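Local coordinates for protein CTP:phosphocholine Cytidylyltransferase (Streptococcus pneumoniae, PDB 1JYK) that transfers the cytidylyl group of CTP to phosphocholine, giving CDP-choline and pyrophosphate, at residues L39-V53 with I237-L250. Residues are numbered along the deposited sequence; the frame is centred on the assembly and turned at random.
Sequences LRPLTENTPKALVQV and IDSVQDYRKLEEIL. Unlike the reference sequence in segment 39-53: L42 (reference Met).
L39 rests its CD2 methyl on the backbone just before helix 240-250, with L39 CD2 3.3 Å from S239 N. S239 is the N-cap of that helix, and its OG accepts from D242 N. A water bridges the two segments here: it donates to R40 O and accepts from V240 N in the first turn. P41, which follows a cis peptide bond, brings its CD to V240 CG2. L42 packs on both V240 and Y243. Its CG meets V240 CG2 at 3.7 Å, while CD1 lies 3.5 Å from Y243 CG. L42 CD2 makes a CH-pi contact over one face of the Y243 ring, 3.9 Å from the centroid and 16° off the normal. E247 CG lies on the opposite face. With chi1 at 166°, Y243 CG is anti to the backbone N, and the ring reaches across to V51 and Q52. V51 CG1 approaches Y243 CE1 obliquely. Q52 O lies at the ring edge, 3.1 Å from Y243 OH. V53 CG1 touches Y243 CE1, L246 CD2 and I237 CD1, and its CG2 meets L250 CD1 at 3.9 Å. E247 bends at chi2 (-74°) beside V53, and its OE2 accepts from N54 N. The contact packs the C-terminal helix 240-250 against the loop 39-51 and short strand 52-53 of the nucleotidyltransferase fold.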
ATOM      1  N   LEU A  39      -2.390  16.296   1.417  1.00 22.90           N
ATOM      2  CA  LEU A  39      -3.062  16.519   0.146  1.00 22.27           C
ATOM      3  C   LEU A  39      -4.031  17.687   0.179  1.00 23.23           C
ATOM      4  O   LEU A  39      -4.735  17.935  -0.798  1.00 22.11           O
ATOM      5  CB  LEU A  39      -3.801  15.255  -0.292  1.00 22.62           C
ATOM      6  CG  LEU A  39      -2.927  14.032  -0.564  1.00 23.27           C
ATOM      7  CD1 LEU A  39      -3.794  12.885  -1.047  1.00 23.62           C
ATOM      8  CD2 LEU A  39      -1.869  14.376  -1.597  1.00 23.00           C
ATOM      9  N   ARG A  40      -4.069  18.406   1.296  1.00 24.54           N
ATOM     10  CA  ARG A  40      -4.963  19.556   1.420  1.00 26.86           C
ATOM     11  C   ARG A  40      -4.830  20.466   0.194  1.00 25.05           C
ATOM     12  O   ARG A  40      -3.730  20.657  -0.328  1.00 25.77           O
ATOM     13  CB  ARG A  40      -4.640  20.335   2.701  1.00 30.81           C
ATOM     14  CG  ARG A  40      -4.199  21.788   2.489  1.00 39.28           C
ATOM     15  CD  ARG A  40      -5.391  22.765   2.445  1.00 43.28           C
ATOM     16  NE  ARG A  40      -6.484  22.376   3.339  1.00 48.87           N
ATOM     17  CZ  ARG A  40      -7.680  22.964   3.381  1.00 49.54           C
ATOM     18  NH1 ARG A  40      -7.960  23.979   2.579  1.00 51.08           N
ATOM     19  NH2 ARG A  40      -8.600  22.536   4.233  1.00 49.81           N
ATOM     20  N   PRO A  41      -5.943  21.058  -0.278  1.00 23.42           N
ATOM     21  CA  PRO A  41      -7.342  20.994   0.174  1.00 22.05           C
ATOM     22  C   PRO A  41      -8.168  19.790  -0.310  1.00 20.71           C
ATOM     23  O   PRO A  41      -9.359  19.692  -0.012  1.00 19.82           O
ATOM     24  CB  PRO A  41      -7.928  22.287  -0.369  1.00 22.23           C
ATOM     25  CG  PRO A  41      -7.230  22.419  -1.704  1.00 22.09           C
ATOM     26  CD  PRO A  41      -5.806  21.946  -1.450  1.00 22.48           C
ATOM     27  N   LEU A  42      -7.545  18.885  -1.056  1.00 18.85           N
ATOM     28  CA  LEU A  42      -8.249  17.727  -1.598  1.00 18.25           C
ATOM     29  C   LEU A  42      -8.919  16.823  -0.572  1.00 17.70           C
ATOM     30  O   LEU A  42      -9.953  16.206  -0.859  1.00 16.47           O
ATOM     31  CB  LEU A  42      -7.290  16.872  -2.429  1.00 16.67           C
ATOM     32  CG  LEU A  42      -6.667  17.527  -3.657  1.00 15.96           C
ATOM     33  CD1 LEU A  42      -5.522  16.657  -4.155  1.00 16.25           C
ATOM     34  CD2 LEU A  42      -7.727  17.713  -4.730  1.00 17.50           C
ATOM     35  N   THR A  43      -8.332  16.745   0.617  1.00 17.13           N
ATOM     36  CA  THR A  43      -8.838  15.857   1.653  1.00 16.16           C
ATOM     37  C   THR A  43      -9.602  16.516   2.777  1.00 16.21           C
ATOM     38  O   THR A  43      -9.811  15.906   3.825  1.00 15.61           O
ATOM     39  CB  THR A  43      -7.691  15.058   2.268  1.00 16.42           C
ATOM     40  OG1 THR A  43      -6.613  15.953   2.571  1.00 15.81           O
ATOM     41  CG2 THR A  43      -7.209  13.992   1.289  1.00 16.29           C
ATOM     42  N   GLU A  44     -10.020  17.758   2.573  1.00 16.59           N
ATOM     43  CA  GLU A  44     -10.769  18.446   3.605  1.00 20.08           C
ATOM     44  C   GLU A  44     -12.132  17.776   3.831  1.00 19.43           C
ATOM     45  O   GLU A  44     -12.571  17.615   4.973  1.00 18.26           O
ATOM     46  CB  GLU A  44     -10.960  19.913   3.225  1.00 25.00           C
ATOM     47  CG  GLU A  44     -11.921  20.634   4.137  1.00 36.31           C
ATOM     48  CD  GLU A  44     -11.881  22.133   3.965  1.00 41.71           C
ATOM     49  OE1 GLU A  44     -12.162  22.842   4.958  1.00 46.05           O
ATOM     50  OE2 GLU A  44     -11.572  22.593   2.842  1.00 45.47           O
ATOM     51  N   ASN A  45     -12.790  17.377   2.743  1.00 18.54           N
ATOM     52  CA  ASN A  45     -14.102  16.734   2.825  1.00 18.09           C
ATOM     53  C   ASN A  45     -14.161  15.444   2.033  1.00 17.79           C
ATOM     54  O   ASN A  45     -15.235  14.872   1.858  1.00 18.53           O
ATOM     55  CB  ASN A  45     -15.189  17.664   2.299  1.00 19.68           C
ATOM     56  CG  ASN A  45     -15.379  18.878   3.166  1.00 22.72           C
ATOM     57  OD1 ASN A  45     -14.564  19.803   3.138  1.00 26.18           O
ATOM     58  ND2 ASN A  45     -16.454  18.887   3.948  1.00 22.89           N
ATOM     59  N   THR A  46     -13.016  14.995   1.542  1.00 16.99           N
ATOM     60  CA  THR A  46     -12.962  13.767   0.765  1.00 15.68           C
ATOM     61  C   THR A  46     -11.781  12.926   1.198  1.00 16.16           C
ATOM     62  O   THR A  46     -10.668  13.434   1.317  1.00 17.31           O
ATOM     63  CB  THR A  46     -12.790  14.058  -0.729  1.00 13.69           C
ATOM     64  OG1 THR A  46     -13.833  14.927  -1.168  1.00 15.46           O
ATOM     65  CG2 THR A  46     -12.826  12.766  -1.532  1.00 14.44           C
ATOM     66  N   PRO A  47     -12.012  11.631   1.470  1.00 16.59           N
ATOM     67  CA  PRO A  47     -10.878  10.794   1.878  1.00 16.80           C
ATOM     68  C   PRO A  47      -9.950  10.695   0.659  1.00 16.97           C
ATOM     69  O   PRO A  47     -10.421  10.687  -0.483  1.00 17.13           O
ATOM     70  CB  PRO A  47     -11.528   9.462   2.251  1.00 17.76           C
ATOM     71  CG  PRO A  47     -12.850   9.465   1.544  1.00 15.07           C
ATOM     72  CD  PRO A  47     -13.283  10.887   1.441  1.00 14.70           C
ATOM     73  N   LYS A  48      -8.644  10.627   0.882  1.00 16.51           N
ATOM     74  CA  LYS A  48      -7.731  10.588  -0.250  1.00 16.73           C
ATOM     75  C   LYS A  48      -7.961   9.447  -1.241  1.00 15.73           C
ATOM     76  O   LYS A  48      -7.712   9.617  -2.435  1.00 15.91           O
ATOM     77  CB  LYS A  48      -6.275  10.607   0.232  1.00 18.46           C
ATOM     78  CG  LYS A  48      -5.804   9.363   0.913  1.00 23.04           C
ATOM     79  CD  LYS A  48      -4.465   9.614   1.579  1.00 27.60           C
ATOM     80  CE  LYS A  48      -3.958   8.359   2.262  1.00 29.94           C
ATOM     81  NZ  LYS A  48      -2.495   8.425   2.500  1.00 32.63           N
ATOM     82  N   ALA A  49      -8.449   8.302  -0.768  1.00 14.73           N
ATOM     83  CA  ALA A  49      -8.699   7.168  -1.663  1.00 15.15           C
ATOM     84  C   ALA A  49      -9.840   7.471  -2.630  1.00 14.52           C
ATOM     85  O   ALA A  49      -9.961   6.834  -3.683  1.00 13.74           O
ATOM     86  CB  ALA A  49      -9.030   5.908  -0.856  1.00 13.13           C
ATOM     87  N   LEU A  50     -10.670   8.445  -2.274  1.00 13.99           N
ATOM     88  CA  LEU A  50     -11.812   8.801  -3.110  1.00 15.35           C
ATOM     89  C   LEU A  50     -11.649  10.115  -3.886  1.00 15.79           C
ATOM     90  O   LEU A  50     -12.596  10.598  -4.514  1.00 14.12           O
ATOM     91  CB  LEU A  50     -13.087   8.821  -2.259  1.00 15.50           C
ATOM     92  CG  LEU A  50     -13.447   7.464  -1.627  1.00 15.23           C
ATOM     93  CD1 LEU A  50     -14.761   7.602  -0.874  1.00 16.73           C
ATOM     94  CD2 LEU A  50     -13.562   6.374  -2.691  1.00 15.38           C
ATOM     95  N   VAL A  51     -10.453  10.694  -3.839  1.00 15.18           N
ATOM     96  CA  VAL A  51     -10.186  11.913  -4.590  1.00 14.79           C
ATOM     97  C   VAL A  51     -10.301  11.471  -6.056  1.00 15.63           C
ATOM     98  O   VAL A  51      -9.807  10.404  -6.432  1.00 15.13           O
ATOM     99  CB  VAL A  51      -8.762  12.456  -4.284  1.00 14.83           C
ATOM    100  CG1 VAL A  51      -8.290  13.381  -5.395  1.00 13.43           C
ATOM    101  CG2 VAL A  51      -8.778  13.209  -2.965  1.00 12.99           C
ATOM    102  N   GLN A  52     -10.962  12.270  -6.879  1.00 16.30           N
ATOM    103  CA  GLN A  52     -11.146  11.894  -8.276  1.00 17.83           C
ATOM    104  C   GLN A  52     -10.116  12.438  -9.261  1.00 18.46           C
ATOM    105  O   GLN A  52      -9.791  13.623  -9.252  1.00 18.23           O
ATOM    106  CB  GLN A  52     -12.546  12.304  -8.736  1.00 18.96           C
ATOM    107  CG  GLN A  52     -13.639  11.897  -7.769  1.00 20.69           C
ATOM    108  CD  GLN A  52     -15.026  12.169  -8.299  1.00 22.85           C
ATOM    109  OE1 GLN A  52     -15.220  12.379  -9.496  1.00 25.56           O
ATOM    110  NE2 GLN A  52     -16.006  12.161  -7.408  1.00 23.38           N
ATOM    111  N   VAL A  53      -9.591  11.552 -10.097  1.00 18.74           N
ATOM    112  CA  VAL A  53      -8.643  11.940 -11.130  1.00 20.43           C
ATOM    113  C   VAL A  53      -9.333  11.502 -12.408  1.00 20.11           C
ATOM    114  O   VAL A  53      -9.834  10.379 -12.507  1.00 18.10           O
ATOM    115  CB  VAL A  53      -7.251  11.252 -10.968  1.00 20.99           C
ATOM    116  CG1 VAL A  53      -6.693  11.559  -9.591  1.00 21.68           C
ATOM    117  CG2 VAL A  53      -7.352   9.756 -11.184  1.00 23.37           C
ATOM    118  N   ILE A 237       0.761  10.548  -5.506  1.00 21.08           N
ATOM    119  CA  ILE A 237       0.050  11.798  -5.288  1.00 20.78           C
ATOM    120  C   ILE A 237       0.373  12.182  -3.848  1.00 21.41           C
ATOM    121  O   ILE A 237      -0.298  11.755  -2.911  1.00 21.24           O
ATOM    122  CB  ILE A 237      -1.473  11.625  -5.478  1.00 19.84           C
ATOM    123  CG1 ILE A 237      -1.745  10.987  -6.845  1.00 19.52           C
ATOM    124  CG2 ILE A 237      -2.167  12.982  -5.384  1.00 19.34           C
ATOM    125  CD1 ILE A 237      -3.190  10.998  -7.266  1.00 18.96           C
ATOM    126  N   ASP A 238       1.427  12.976  -3.686  1.00 21.83           N
ATOM    127  CA  ASP A 238       1.880  13.393  -2.367  1.00 23.22           C
ATOM    128  C   ASP A 238       1.485  14.815  -2.012  1.00 21.97           C
ATOM    129  O   ASP A 238       1.723  15.259  -0.891  1.00 21.87           O
ATOM    130  CB  ASP A 238       3.408  13.275  -2.272  1.00 27.19           C
ATOM    131  CG  ASP A 238       3.886  11.834  -2.263  1.00 31.35           C
ATOM    132  OD1 ASP A 238       3.132  10.961  -1.783  1.00 33.55           O
ATOM    133  OD2 ASP A 238       5.018  11.575  -2.737  1.00 31.63           O
ATOM    134  N   SER A 239       0.901  15.532  -2.965  1.00 21.05           N
ATOM    135  CA  SER A 239       0.486  16.914  -2.742  1.00 20.09           C
ATOM    136  C   SER A 239      -0.588  17.264  -3.754  1.00 19.66           C
ATOM    137  O   SER A 239      -0.768  16.539  -4.731  1.00 20.18           O
ATOM    138  CB  SER A 239       1.673  17.852  -2.938  1.00 19.87           C
ATOM    139  OG  SER A 239       2.081  17.864  -4.296  1.00 18.97           O
ATOM    140  N   VAL A 240      -1.299  18.367  -3.535  1.00 18.73           N
ATOM    141  CA  VAL A 240      -2.330  18.761  -4.489  1.00 19.26           C
ATOM    142  C   VAL A 240      -1.627  19.133  -5.800  1.00 19.10           C
ATOM    143  O   VAL A 240      -2.211  19.072  -6.875  1.00 19.32           O
ATOM    144  CB  VAL A 240      -3.182  19.947  -3.962  1.00 17.97           C
ATOM    145  CG1 VAL A 240      -2.336  21.195  -3.838  1.00 18.97           C
ATOM    146  CG2 VAL A 240      -4.357  20.192  -4.890  1.00 19.22           C
ATOM    147  N   GLN A 241      -0.349  19.494  -5.702  1.00 20.26           N
ATOM    148  CA  GLN A 241       0.430  19.843  -6.884  1.00 20.68           C
ATOM    149  C   GLN A 241       0.616  18.592  -7.738  1.00 19.49           C
ATOM    150  O   GLN A 241       0.500  18.647  -8.965  1.00 18.93           O
ATOM    151  CB  GLN A 241       1.791  20.400  -6.476  1.00 24.11           C
ATOM    152  CG  GLN A 241       1.758  21.874  -6.093  1.00 28.69           C
ATOM    153  CD  GLN A 241       1.145  22.124  -4.718  1.00 30.49           C
ATOM    154  OE1 GLN A 241       1.259  21.297  -3.806  1.00 29.51           O
ATOM    155  NE2 GLN A 241       0.493  23.276  -4.567  1.00 31.46           N
ATOM    156  N   ASP A 242       0.911  17.469  -7.085  1.00 18.01           N
ATOM    157  CA  ASP A 242       1.086  16.201  -7.789  1.00 18.68           C
ATOM    158  C   ASP A 242      -0.233  15.884  -8.474  1.00 18.90           C
ATOM    159  O   ASP A 242      -0.267  15.419  -9.613  1.00 18.54           O
ATOM    160  CB  ASP A 242       1.406  15.067  -6.810  1.00 19.86           C
ATOM    161  CG  ASP A 242       2.838  15.098  -6.318  1.00 22.12           C
ATOM    162  OD1 ASP A 242       3.660  15.832  -6.898  1.00 22.15           O
ATOM    163  OD2 ASP A 242       3.137  14.383  -5.341  1.00 22.41           O
ATOM    164  N   TYR A 243      -1.320  16.134  -7.752  1.00 18.51           N
ATOM    165  CA  TYR A 243      -2.666  15.885  -8.250  1.00 18.08           C
ATOM    166  C   TYR A 243      -2.962  16.718  -9.494  1.00 18.02           C
ATOM    167  O   TYR A 243      -3.479  16.215 -10.490  1.00 18.03           O
ATOM    168  CB  TYR A 243      -3.679  16.213  -7.149  1.00 18.31           C
ATOM    169  CG  TYR A 243      -5.094  16.321  -7.643  1.00 19.01           C
ATOM    170  CD1 TYR A 243      -5.871  15.181  -7.835  1.00 20.05           C
ATOM    171  CD2 TYR A 243      -5.654  17.561  -7.939  1.00 19.68           C
ATOM    172  CE1 TYR A 243      -7.173  15.271  -8.314  1.00 20.77           C
ATOM    173  CE2 TYR A 243      -6.953  17.664  -8.417  1.00 21.33           C
ATOM    174  CZ  TYR A 243      -7.705  16.511  -8.601  1.00 21.60           C
ATOM    175  OH  TYR A 243      -8.989  16.604  -9.072  1.00 26.51           O
ATOM    176  N   ARG A 244      -2.641  18.002  -9.431  1.00 18.72           N
ATOM    177  CA  ARG A 244      -2.883  18.891 -10.557  1.00 20.25           C
ATOM    178  C   ARG A 244      -2.088  18.465 -11.794  1.00 20.61           C
ATOM    179  O   ARG A 244      -2.601  18.486 -12.912  1.00 20.33           O
ATOM    180  CB  ARG A 244      -2.538  20.330 -10.159  1.00 20.64           C
ATOM    181  CG  ARG A 244      -3.605  20.959  -9.286  1.00 20.52           C
ATOM    182  CD  ARG A 244      -3.095  22.147  -8.493  1.00 19.21           C
ATOM    183  NE  ARG A 244      -4.094  22.601  -7.527  1.00 19.42           N
ATOM    184  CZ  ARG A 244      -3.847  23.464  -6.544  1.00 22.53           C
ATOM    185  NH1 ARG A 244      -2.623  23.968  -6.398  1.00 20.16           N
ATOM    186  NH2 ARG A 244      -4.814  23.817  -5.703  1.00 19.75           N
ATOM    187  N   LYS A 245      -0.837  18.073 -11.589  1.00 21.09           N
ATOM    188  CA  LYS A 245       0.003  17.642 -12.697  1.00 22.13           C
ATOM    189  C   LYS A 245      -0.557  16.385 -13.355  1.00 21.58           C
ATOM    190  O   LYS A 245      -0.589  16.283 -14.578  1.00 21.37           O
ATOM    191  CB  LYS A 245       1.428  17.397 -12.204  1.00 23.86           C
ATOM    192  CG  LYS A 245       2.212  18.685 -12.029  1.00 28.40           C
ATOM    193  CD  LYS A 245       3.460  18.502 -11.190  1.00 33.10           C
ATOM    194  CE  LYS A 245       4.160  19.840 -10.988  1.00 36.49           C
ATOM    195  NZ  LYS A 245       5.534  19.687 -10.433  1.00 40.03           N
ATOM    196  N   LEU A 246      -1.001  15.431 -12.540  1.00 20.74           N
ATOM    197  CA  LEU A 246      -1.562  14.186 -13.055  1.00 20.38           C
ATOM    198  C   LEU A 246      -2.819  14.452 -13.873  1.00 21.19           C
ATOM    199  O   LEU A 246      -3.035  13.839 -14.916  1.00 20.39           O
ATOM    200  CB  LEU A 246      -1.913  13.234 -11.906  1.00 19.91           C
ATOM    201  CG  LEU A 246      -2.657  11.955 -12.309  1.00 20.08           C
ATOM    202  CD1 LEU A 246      -1.796  11.134 -13.266  1.00 19.98           C
ATOM    203  CD2 LEU A 246      -2.995  11.143 -11.062  1.00 19.99           C
ATOM    204  N   GLU A 247      -3.655  15.362 -13.386  1.00 21.44           N
ATOM    205  CA  GLU A 247      -4.885  15.692 -14.084  1.00 23.75           C
ATOM    206  C   GLU A 247      -4.541  16.181 -15.483  1.00 24.85           C
ATOM    207  O   GLU A 247      -5.187  15.803 -16.458  1.00 25.24           O
ATOM    208  CB  GLU A 247      -5.656  16.772 -13.318  1.00 24.04           C
ATOM    209  CG  GLU A 247      -6.421  16.243 -12.106  1.00 26.01           C
ATOM    210  CD  GLU A 247      -7.678  15.459 -12.481  1.00 27.67           C
ATOM    211  OE1 GLU A 247      -8.739  15.722 -11.876  1.00 29.13           O
ATOM    212  OE2 GLU A 247      -7.612  14.582 -13.370  1.00 28.50           O
ATOM    213  N   GLU A 248      -3.512  17.016 -15.570  1.00 27.34           N
ATOM    214  CA  GLU A 248      -3.069  17.556 -16.850  1.00 30.66           C
ATOM    215  C   GLU A 248      -2.615  16.420 -17.758  1.00 30.33           C
ATOM    216  O   GLU A 248      -2.906  16.406 -18.955  1.00 30.51           O
ATOM    217  CB  GLU A 248      -1.920  18.548 -16.640  1.00 34.28           C
ATOM    218  CG  GLU A 248      -1.732  19.560 -17.770  1.00 43.34           C
ATOM    219  CD  GLU A 248      -3.043  19.944 -18.460  1.00 48.66           C
ATOM    220  OE1 GLU A 248      -4.018  20.288 -17.750  1.00 50.85           O
ATOM    221  OE2 GLU A 248      -3.097  19.903 -19.713  1.00 51.93           O
ATOM    222  N   ILE A 249      -1.897  15.463 -17.182  1.00 29.54           N
ATOM    223  CA  ILE A 249      -1.419  14.324 -17.943  1.00 28.20           C
ATOM    224  C   ILE A 249      -2.599  13.496 -18.440  1.00 29.18           C
ATOM    225  O   ILE A 249      -2.676  13.161 -19.622  1.00 30.26           O
ATOM    226  CB  ILE A 249      -0.499  13.436 -17.092  1.00 26.17           C
ATOM    227  CG1 ILE A 249       0.791  14.189 -16.782  1.00 24.19           C
ATOM    228  CG2 ILE A 249      -0.181  12.145 -17.834  1.00 25.74           C
ATOM    229  CD1 ILE A 249       1.660  13.517 -15.750  1.00 23.87           C
ATOM    230  N   LEU A 250      -3.524  13.177 -17.545  1.00 29.67           N
ATOM    231  CA  LEU A 250      -4.682  12.378 -17.923  1.00 32.34           C
ATOM    232  C   LEU A 250      -5.580  13.105 -18.935  1.00 35.80           C
ATOM    233  O   LEU A 250      -6.370  12.472 -19.636  1.00 37.25           O
ATOM    234  CB  LEU A 250      -5.471  11.973 -16.671  1.00 29.66           C
ATOM    235  CG  LEU A 250      -4.698  11.100 -15.672  1.00 27.34           C
ATOM    236  CD1 LEU A 250      -5.654  10.538 -14.640  1.00 26.65           C
ATOM    237  CD2 LEU A 250      -3.982   9.969 -16.399  1.00 25.09           C
TER
HETATM  238  O   HOH W   1      -1.212  19.551  -0.864  1.00 25.77           O